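Local atomic coordinates of uncharacterized protein Atu1656/AGR_C_3050 (Agrobacterium tumefaciens, PDB entry 2OJH), a protein that is of unknown function but belongs to the TolB family and folds as a six-bladed beta-propeller. Residues G62-L67 / V78-A83; Y132-S137 / R174-D179; S235-V240 / D248-L253. One frame throughout, in Å; residues are numbered along the deposited sequence.

Interaction 1: G62-L67 / V78-A83; sequences GLLYRL and VDTGFA
R66 and V78 cross at about a right angle, with a methyl of the valine over one face of the guanidinium. CB of R66 leads to CG, which sits 3.8 Å from CG2 of V78; the chain then runs on extended to NE, and CZ settles 3.7 Å from that same CG2, centred over that face. A beta-branched residue suits the place, since CG2 meets the guanidinium face while CG1, anti to the backbone N (chi1 178°), packs by NH1. The guanidinium edge is polar: NE bonds to Y99 OH, NH1 to S117 O and, in plane, to a water that also takes the N-H of D79, while NH2 forms a salt bridge with E76. Between the backbones, V78 N gives an almost straight bond to L64 O (2.8 Å, 176°). CB of L64 packs on V78 CB at 3.9 Å, and L64 CD1 meets T80 CG2. A second water joins L64 N, V78 O and T80 OG1, bridging the two segments. The type II' turn T80-A83 follows, with G81 at positive phi. The contact joins strand 63-68 of one antiparallel sheet to the loop leaving strand 76-77, and L64, V78 and A83 pack against strand 98-103 of the next sheet.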
loop_
_atom_site.group_PDB
_atom_site.type_symbol
_atom_site.label_atom_id
_atom_site.label_comp_id
_atom_site.label_asym_id
_atom_site.label_seq_id
_atom_site.Cartn_x
_atom_site.Cartn_y
_atom_site.Cartn_z
ATOM N N GLY A 62 10.009 11.136 5.087
ATOM C CA GLY A 62 8.850 11.973 5.404
ATOM C C GLY A 62 8.282 12.835 4.287
ATOM O O GLY A 62 7.255 13.506 4.478
ATOM N N LEU A 63 8.939 12.824 3.129
ATOM C CA LEU A 63 8.534 13.629 1.982
ATOM C C LEU A 63 8.051 12.764 0.838
ATOM O O LEU A 63 8.422 11.584 0.747
ATOM C CB LEU A 63 9.694 14.497 1.513
ATOM C CG LEU A 63 10.204 15.555 2.522
ATOM C CD1 LEU A 63 11.371 16.305 1.898
ATOM C CD2 LEU A 63 9.110 16.555 2.920
ATOM N N LEU A 64 7.214 13.333 -0.029
ATOM C CA LEU A 64 6.725 12.580 -1.194
ATOM C C LEU A 64 7.440 13.023 -2.467
ATOM O O LEU A 64 7.701 14.219 -2.650
ATOM C CB LEU A 64 5.230 12.809 -1.415
ATOM C CG LEU A 64 4.176 12.041 -0.646
ATOM C CD1 LEU A 64 2.863 12.438 -1.295
ATOM C CD2 LEU A 64 4.398 10.545 -0.786
ATOM N N TYR A 65 7.688 12.067 -3.366
ATOM C CA TYR A 65 8.362 12.343 -4.636
ATOM C C TYR A 65 7.704 11.665 -5.840
ATOM O O TYR A 65 7.296 10.500 -5.758
ATOM C CB TYR A 65 9.818 11.864 -4.573
ATOM C CG TYR A 65 10.662 12.541 -3.534
ATOM C CD1 TYR A 65 10.681 12.087 -2.222
ATOM C CD2 TYR A 65 11.475 13.618 -3.871
ATOM C CE1 TYR A 65 11.470 12.719 -1.246
ATOM C CE2 TYR A 65 12.282 14.239 -2.909
ATOM C CZ TYR A 65 12.261 13.782 -1.600
ATOM O OH TYR A 65 13.039 14.382 -0.635
ATOM N N ARG A 66 7.650 12.377 -6.967
ATOM C CA ARG A 66 7.267 11.762 -8.244
ATOM C C ARG A 66 8.525 11.347 -9.031
ATOM O O ARG A 66 9.476 12.127 -9.149
ATOM C CB ARG A 66 6.434 12.732 -9.097
ATOM C CG ARG A 66 5.133 13.194 -8.463
ATOM C CD ARG A 66 4.369 14.147 -9.378
ATOM N NE ARG A 66 3.537 15.064 -8.587
ATOM C CZ ARG A 66 3.928 16.276 -8.161
ATOM N NH1 ARG A 66 3.095 17.044 -7.451
ATOM N NH2 ARG A 66 5.156 16.729 -8.427
ATOM N N LEU A 67 8.526 10.120 -9.555
ATOM C CA LEU A 67 9.597 9.640 -10.435
ATOM C C LEU A 67 8.996 9.275 -11.787
ATOM O O LEU A 67 8.219 8.312 -11.875
ATOM C CB LEU A 67 10.275 8.414 -9.842
ATOM C CG LEU A 67 11.231 8.578 -8.659
ATOM C CD1 LEU A 67 10.545 9.045 -7.352
ATOM C CD2 LEU A 67 11.873 7.222 -8.444
ATOM N N VAL A 78 7.183 16.536 -4.063
ATOM C CA VAL A 78 5.787 16.990 -4.029
ATOM C C VAL A 78 5.601 17.986 -2.878
ATOM O O VAL A 78 6.014 17.718 -1.736
ATOM C CB VAL A 78 4.825 15.775 -3.847
ATOM C CG1 VAL A 78 3.357 16.210 -3.759
ATOM C CG2 VAL A 78 5.017 14.805 -4.980
ATOM N N ASP A 79 5.001 19.134 -3.181
ATOM C CA ASP A 79 4.565 20.093 -2.159
ATOM C C ASP A 79 3.396 19.473 -1.374
ATOM O O ASP A 79 2.267 19.422 -1.875
ATOM C CB ASP A 79 4.128 21.402 -2.835
ATOM C CG ASP A 79 3.721 22.496 -1.836
ATOM O OD1 ASP A 79 3.829 22.284 -0.611
ATOM O OD2 ASP A 79 3.285 23.590 -2.295
ATOM N N THR A 80 3.681 18.993 -0.160
ATOM C CA THR A 80 2.682 18.441 0.761
ATOM C C THR A 80 2.394 19.467 1.879
ATOM O O THR A 80 1.822 19.135 2.908
ATOM C CB THR A 80 3.151 17.096 1.385
ATOM O OG1 THR A 80 4.493 17.239 1.867
ATOM C CG2 THR A 80 3.120 15.955 0.355
ATOM N N GLY A 81 2.780 20.721 1.658
ATOM C CA GLY A 81 2.687 21.761 2.691
ATOM C C GLY A 81 3.293 21.329 4.020
ATOM O O GLY A 81 4.435 20.841 4.053
ATOM N N PHE A 82 2.528 21.480 5.107
ATOM C CA PHE A 82 3.056 21.256 6.456
ATOM C C PHE A 82 3.376 19.783 6.657
ATOM O O PHE A 82 4.030 19.419 7.624
ATOM C CB PHE A 82 2.084 21.740 7.548
ATOM C CG PHE A 82 0.773 20.999 7.567
ATOM C CD1 PHE A 82 0.704 19.703 8.060
ATOM C CD2 PHE A 82 -0.382 21.596 7.093
ATOM C CE1 PHE A 82 -0.485 18.995 8.074
ATOM C CE2 PHE A 82 -1.587 20.909 7.114
ATOM C CZ PHE A 82 -1.631 19.593 7.599
ATOM N N ALA A 83 2.902 18.943 5.752
ATOM C CA ALA A 83 2.957 17.481 5.982
ATOM C C ALA A 83 4.311 16.907 5.591
ATOM O O ALA A 83 4.467 16.328 4.514
ATOM C CB ALA A 83 1.855 16.782 5.213
HETATM O O HOH W 1 6.532 15.996 0.169
HETATM O O HOH W 2 4.002 19.636 -6.221
#

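Interaction 2: Y132-S137 / R174-D179; sequences YWHGWS and RNDGPD
Two neighbouring blades of the beta-propeller meet here through their first strands, 131-136 and 175-180, whose segments 132-136 and 175-179 run nearly parallel (24°) in the buried middle of the chain. No direct hydrogen bond joins them; H134 carries the contact. Its imidazole lies with one face on G177, whose CA stands 3.8 Å from the ring centroid and 9° off the normal, a CH-pi contact. Glycine suits the spot because G177's own positive phi (52°) is easy for a residue without a side chain. P178 crosses the histidine at about a right angle, its CD 3.4 Å from H134 CB, a compact apolar ring beside the imidazole's root. H134 O and P178 O are only 3.0 Å apart, two acceptors with no bond. G135 follows H134 in a classic beta bulge opposite T144, and a CB there would clash with D179 OD1. D179 OD2 is hydrogen-bonded to H223 ND1. D176, whose side chain lies about 3 Å from a bound acetic acid, probably from the crystallisation liquor, turns its carboxylate almost perpendicular to the imidazole; one water, in the ring plane, bridges H134 NE2 and D176 OD1 at 2.7 Å from each.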
loop_
_atom_site.group_PDB
_atom_site.type_symbol
_atom_site.label_atom_id
_atom_site.label_comp_id
_atom_site.label_asym_id
_atom_site.label_seq_id
_atom_site.Cartn_x
_atom_site.Cartn_y
_atom_site.Cartn_z
ATOM N N TYR A 132 -3.959 4.886 9.111
ATOM C CA TYR A 132 -2.953 4.645 8.057
ATOM C C TYR A 132 -3.640 4.400 6.705
ATOM O O TYR A 132 -4.306 3.395 6.522
ATOM C CB TYR A 132 -2.072 3.457 8.444
ATOM C CG TYR A 132 -1.410 3.660 9.786
ATOM C CD1 TYR A 132 -0.165 4.310 9.884
ATOM C CD2 TYR A 132 -2.026 3.224 10.961
ATOM C CE1 TYR A 132 0.456 4.490 11.123
ATOM C CE2 TYR A 132 -1.438 3.437 12.184
ATOM C CZ TYR A 132 -0.192 4.065 12.256
ATOM O OH TYR A 132 0.392 4.245 13.488
ATOM N N TRP A 133 -3.508 5.342 5.776
ATOM C CA TRP A 133 -4.193 5.253 4.479
ATOM C C TRP A 133 -3.712 4.046 3.632
ATOM O O TRP A 133 -2.499 3.835 3.478
ATOM C CB TRP A 133 -4.001 6.541 3.704
ATOM C CG TRP A 133 -4.922 6.561 2.514
ATOM C CD1 TRP A 133 -6.158 7.131 2.441
ATOM C CD2 TRP A 133 -4.706 5.901 1.252
ATOM N NE1 TRP A 133 -6.705 6.915 1.188
ATOM C CE2 TRP A 133 -5.827 6.158 0.448
ATOM C CE3 TRP A 133 -3.648 5.185 0.705
ATOM C CZ2 TRP A 133 -5.935 5.662 -0.853
ATOM C CZ3 TRP A 133 -3.770 4.669 -0.586
ATOM C CH2 TRP A 133 -4.896 4.921 -1.347
ATOM N N HIS A 134 -4.648 3.293 3.046
ATOM C CA HIS A 134 -4.272 2.040 2.373
ATOM C C HIS A 134 -4.939 1.706 1.023
ATOM O O HIS A 134 -4.364 0.924 0.262
ATOM C CB HIS A 134 -4.349 0.863 3.317
ATOM C CG HIS A 134 -3.083 0.632 4.091
ATOM N ND1 HIS A 134 -1.948 0.074 3.528
ATOM C CD2 HIS A 134 -2.780 0.876 5.392
ATOM C CE1 HIS A 134 -0.998 0.003 4.448
ATOM N NE2 HIS A 134 -1.473 0.494 5.582
ATOM N N GLY A 135 -6.069 2.324 0.675
ATOM C CA GLY A 135 -6.678 2.077 -0.661
ATOM C C GLY A 135 -7.792 3.056 -1.012
ATOM O O GLY A 135 -8.540 3.484 -0.116
ATOM N N TRP A 136 -7.906 3.417 -2.294
ATOM C CA TRP A 136 -8.987 4.276 -2.777
ATOM C C TRP A 136 -10.052 3.423 -3.465
ATOM O O TRP A 136 -9.720 2.555 -4.267
ATOM C CB TRP A 136 -8.462 5.310 -3.782
ATOM C CG TRP A 136 -9.090 6.677 -3.676
ATOM C CD1 TRP A 136 -10.405 6.998 -3.813
ATOM C CD2 TRP A 136 -8.399 7.906 -3.423
ATOM N NE1 TRP A 136 -10.584 8.358 -3.648
ATOM C CE2 TRP A 136 -9.363 8.934 -3.403
ATOM C CE3 TRP A 136 -7.055 8.236 -3.202
ATOM C CZ2 TRP A 136 -9.021 10.270 -3.183
ATOM C CZ3 TRP A 136 -6.713 9.565 -2.982
ATOM C CH2 TRP A 136 -7.692 10.564 -2.970
ATOM N N SER A 137 -11.330 3.694 -3.183
ATOM C CA SER A 137 -12.425 2.942 -3.802
ATOM C C SER A 137 -12.388 3.156 -5.321
ATOM O O SER A 137 -12.056 4.261 -5.792
ATOM C CB SER A 137 -13.785 3.324 -3.203
ATOM O OG SER A 137 -14.205 4.584 -3.650
ATOM N N ARG A 174 -5.351 -8.589 14.922
ATOM C CA ARG A 174 -4.989 -7.265 14.386
ATOM C C ARG A 174 -5.237 -7.283 12.881
ATOM O O ARG A 174 -4.941 -8.261 12.218
ATOM C CB ARG A 174 -3.521 -6.917 14.659
ATOM C CG ARG A 174 -3.096 -7.055 16.113
ATOM C CD ARG A 174 -1.650 -6.611 16.263
ATOM N NE ARG A 174 -1.285 -6.480 17.666
ATOM C CZ ARG A 174 -0.074 -6.136 18.100
ATOM N NH1 ARG A 174 0.896 -5.880 17.241
ATOM N NH2 ARG A 174 0.157 -6.071 19.392
ATOM N N ASN A 175 -5.776 -6.203 12.343
ATOM C CA ASN A 175 -6.157 -6.179 10.936
ATOM C C ASN A 175 -5.532 -4.972 10.308
ATOM O O ASN A 175 -5.661 -3.871 10.837
ATOM C CB ASN A 175 -7.679 -6.129 10.797
ATOM C CG ASN A 175 -8.344 -7.247 11.536
ATOM O OD1 ASN A 175 -8.279 -8.419 11.117
ATOM N ND2 ASN A 175 -8.937 -6.924 12.683
ATOM N N ASP A 176 -4.872 -5.173 9.172
ATOM C CA ASP A 176 -4.042 -4.124 8.596
ATOM C C ASP A 176 -4.055 -4.190 7.073
ATOM O O ASP A 176 -4.609 -5.130 6.478
ATOM C CB ASP A 176 -2.616 -4.300 9.113
ATOM C CG ASP A 176 -1.801 -3.020 9.083
ATOM O OD1 ASP A 176 -2.135 -2.064 8.357
ATOM O OD2 ASP A 176 -0.794 -2.992 9.811
ATOM N N GLY A 177 -3.485 -3.155 6.444
ATOM C CA GLY A 177 -3.268 -3.141 4.989
ATOM C C GLY A 177 -4.443 -3.435 4.068
ATOM O O GLY A 177 -4.345 -4.347 3.229
ATOM N N PRO A 178 -5.539 -2.645 4.181
ATOM C CA PRO A 178 -6.705 -2.826 3.312
ATOM C C PRO A 178 -6.553 -2.232 1.921
ATOM O O PRO A 178 -6.053 -1.097 1.771
ATOM C CB PRO A 178 -7.825 -2.093 4.065
ATOM C CG PRO A 178 -7.133 -1.078 4.896
ATOM C CD PRO A 178 -5.751 -1.568 5.176
ATOM N N ASP A 179 -7.046 -2.936 0.908
ATOM C CA ASP A 179 -7.014 -2.380 -0.462
ATOM C C ASP A 179 -8.211 -2.985 -1.211
ATOM O O ASP A 179 -8.549 -4.138 -1.001
ATOM C CB ASP A 179 -5.668 -2.760 -1.104
ATOM C CG ASP A 179 -5.369 -2.013 -2.396
ATOM O OD1 ASP A 179 -6.174 -1.163 -2.809
ATOM O OD2 ASP A 179 -4.287 -2.274 -2.986
HETATM O O HOH W 3 -0.826 0.349 8.202
#

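Interaction 3: S235-V240 / D248-L253; sequences SYDADV and DVRVQL
S235 and R250 form an antiparallel hydrogen-bonded pair in the beta-hairpin of strands 230-237 and 247-255, within one propeller blade, where residues 235-237 and 248-253 run at 152°. S235 N to R250 O is 2.9 Å; the return bond, R250 N to S235 O, is longer at 3.2 Å. Two residues on, a water takes the N-H of D237 and donates to D248 O. Y236 and V249 lie side by side, pointing the same way, with V249 CG1 3.6 Å from Y236 CD1. The tyrosine suits a buried place with one polar partner: its ring packs on apolar neighbours and meets W220 edge-to-face, while its OH bonds to P244 O. D237 starts the type I turn to V240, and its OD1 approaches the R250 guanidinium edge in a salt bridge long at 3.6 Å to NH1 and doubtful, since the arginine has a second conformation. On the face shared by S235 and R250, the small serine lets Q252 fold close. Q252 bends at chi2 (-79°), which turns CD aside. Its OE1 bonds to T263 OG1. The serine OG bonds to D219 and accepts from a water that Q252 NE2 reaches weakly, while Q252 CG touches S235 OG at 3.4 Å.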
loop_
_atom_site.group_PDB
_atom_site.type_symbol
_atom_site.label_atom_id
_atom_site.label_comp_id
_atom_site.label_asym_id
_atom_site.label_seq_id
_atom_site.Cartn_x
_atom_site.Cartn_y
_atom_site.Cartn_z
ATOM N N SER A 235 5.378 -12.305 1.494
ATOM C CA SER A 235 5.398 -13.340 2.547
ATOM C C SER A 235 6.709 -13.278 3.334
ATOM O O SER A 235 7.787 -13.448 2.758
ATOM C CB SER A 235 5.271 -14.747 1.947
ATOM O OG SER A 235 3.918 -15.029 1.598
ATOM N N TYR A 236 6.620 -13.012 4.640
ATOM C CA TYR A 236 7.782 -13.072 5.517
ATOM C C TYR A 236 7.883 -14.488 6.053
ATOM O O TYR A 236 6.890 -15.202 6.031
ATOM C CB TYR A 236 7.550 -12.205 6.720
ATOM C CG TYR A 236 7.664 -10.712 6.526
ATOM C CD1 TYR A 236 8.879 -10.049 6.743
ATOM C CD2 TYR A 236 6.568 -9.973 6.184
ATOM C CE1 TYR A 236 8.972 -8.645 6.614
ATOM C CE2 TYR A 236 6.656 -8.577 6.043
ATOM C CZ TYR A 236 7.875 -7.932 6.273
ATOM O OH TYR A 236 7.972 -6.526 6.163
ATOM N N ASP A 237 9.043 -14.892 6.569
ATOM C CA ASP A 237 9.095 -16.130 7.345
ATOM C C ASP A 237 8.113 -16.059 8.528
ATOM O O ASP A 237 7.781 -14.974 9.027
ATOM C CB ASP A 237 10.521 -16.455 7.822
ATOM C CG ASP A 237 11.508 -16.676 6.665
ATOM O OD1 ASP A 237 11.089 -16.846 5.485
ATOM O OD2 ASP A 237 12.728 -16.663 6.945
ATOM N N ALA A 238 7.612 -17.221 8.908
ATOM C CA ALA A 238 6.610 -17.393 9.965
ATOM C C ALA A 238 7.083 -16.886 11.321
ATOM O O ALA A 238 6.300 -16.297 12.070
ATOM C CB ALA A 238 6.242 -18.876 10.078
ATOM N N ASP A 239 8.357 -17.127 11.639
ATOM C CA ASP A 239 8.941 -16.642 12.903
ATOM C C ASP A 239 9.205 -15.132 12.987
ATOM O O ASP A 239 9.825 -14.666 13.937
ATOM C CB ASP A 239 10.219 -17.427 13.245
ATOM C CG ASP A 239 11.348 -17.228 12.221
ATOM O OD1 ASP A 239 11.220 -16.413 11.275
ATOM O OD2 ASP A 239 12.384 -17.912 12.365
ATOM N N VAL A 240 8.759 -14.374 11.989
ATOM C CA VAL A 240 8.931 -12.933 11.981
ATOM C C VAL A 240 7.727 -12.302 12.676
ATOM O O VAL A 240 6.601 -12.786 12.521
ATOM C CB VAL A 240 9.040 -12.382 10.506
ATOM C CG1 VAL A 240 8.989 -10.891 10.474
ATOM C CG2 VAL A 240 10.313 -12.869 9.830
ATOM N N ASP A 248 14.969 -11.231 4.232
ATOM C CA ASP A 248 14.774 -12.078 3.058
ATOM C C ASP A 248 13.300 -12.455 2.990
ATOM O O ASP A 248 12.818 -13.231 3.823
ATOM C CB ASP A 248 15.676 -13.312 3.174
ATOM C CG ASP A 248 17.129 -12.972 2.942
ATOM O OD1 ASP A 248 17.396 -12.190 2.009
ATOM O OD2 ASP A 248 17.998 -13.471 3.686
ATOM N N VAL A 249 12.576 -11.830 2.052
ATOM C CA VAL A 249 11.139 -12.101 1.853
ATOM C C VAL A 249 10.839 -12.697 0.449
ATOM O O VAL A 249 11.762 -12.936 -0.334
ATOM C CB VAL A 249 10.235 -10.870 2.145
ATOM C CG1 VAL A 249 10.462 -10.357 3.576
ATOM C CG2 VAL A 249 10.430 -9.735 1.109
ATOM N N ARG A 250 9.558 -12.977 0.187
ATOM C CA ARG A 250 9.087 -13.500 -1.093
ATOM C C ARG A 250 7.988 -12.572 -1.585
ATOM O O ARG A 250 7.109 -12.223 -0.813
ATOM C CB ARG A 250 8.501 -14.902 -0.918
ATOM C CG ARG A 250 9.479 -15.972 -0.438
ATOM C CD ARG A 250 8.745 -17.256 -0.026
ATOM N NE ARG A 250 9.617 -18.434 -0.006
ATOM C CZ ARG A 250 10.378 -18.811 1.023
ATOM N NH1 ARG A 250 10.407 -18.099 2.146
ATOM N NH2 ARG A 250 11.122 -19.908 0.926
ATOM N N VAL A 251 8.048 -12.162 -2.849
ATOM C CA VAL A 251 6.955 -11.425 -3.470
ATOM C C VAL A 251 6.098 -12.508 -4.139
ATOM O O VAL A 251 6.587 -13.274 -4.983
ATOM C CB VAL A 251 7.461 -10.346 -4.452
ATOM C CG1 VAL A 251 6.305 -9.677 -5.212
ATOM C CG2 VAL A 251 8.283 -9.279 -3.695
ATOM N N GLN A 252 4.838 -12.582 -3.712
ATOM C CA GLN A 252 3.940 -13.629 -4.111
ATOM C C GLN A 252 2.833 -13.094 -4.979
ATOM O O GLN A 252 2.504 -11.907 -4.923
ATOM C CB GLN A 252 3.272 -14.253 -2.883
ATOM C CG GLN A 252 4.202 -14.712 -1.804
ATOM C CD GLN A 252 4.829 -16.019 -2.142
ATOM O OE1 GLN A 252 5.915 -16.050 -2.689
ATOM N NE2 GLN A 252 4.138 -17.116 -1.857
ATOM N N LEU A 253 2.230 -14.001 -5.744
ATOM C CA LEU A 253 1.069 -13.680 -6.557
ATOM C C LEU A 253 0.086 -14.837 -6.438
ATOM O O LEU A 253 0.498 -16.013 -6.325
ATOM C CB LEU A 253 1.474 -13.489 -8.028
ATOM C CG LEU A 253 0.500 -12.792 -8.993
ATOM C CD1 LEU A 253 0.458 -11.333 -8.724
ATOM C CD2 LEU A 253 0.880 -13.013 -10.487
HETATM O O HOH W 4 2.578 -17.260 0.747
HETATM O O HOH W 5 11.207 -12.942 6.301
#

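In the fold
The three contacts sample the propeller at different depths. Interaction 2 is the core one, centred about 7 Å from the middle of the chain, and it joins different blades; interactions 1 and 3 lie about 17 and 16 Å out, on opposite sides of that middle, and are partly buried. Interaction 3 stays within one blade and is held by paired backbone bonds, with charged side chains toward the outside. Interaction 1 has a single backbone bond and relies on methyl, guanidinium and water contacts as the chain leaves one blade for the next. Interaction 2 replaces direct bonds with a histidine ring, glycine and a bridging water. None of the three touches another.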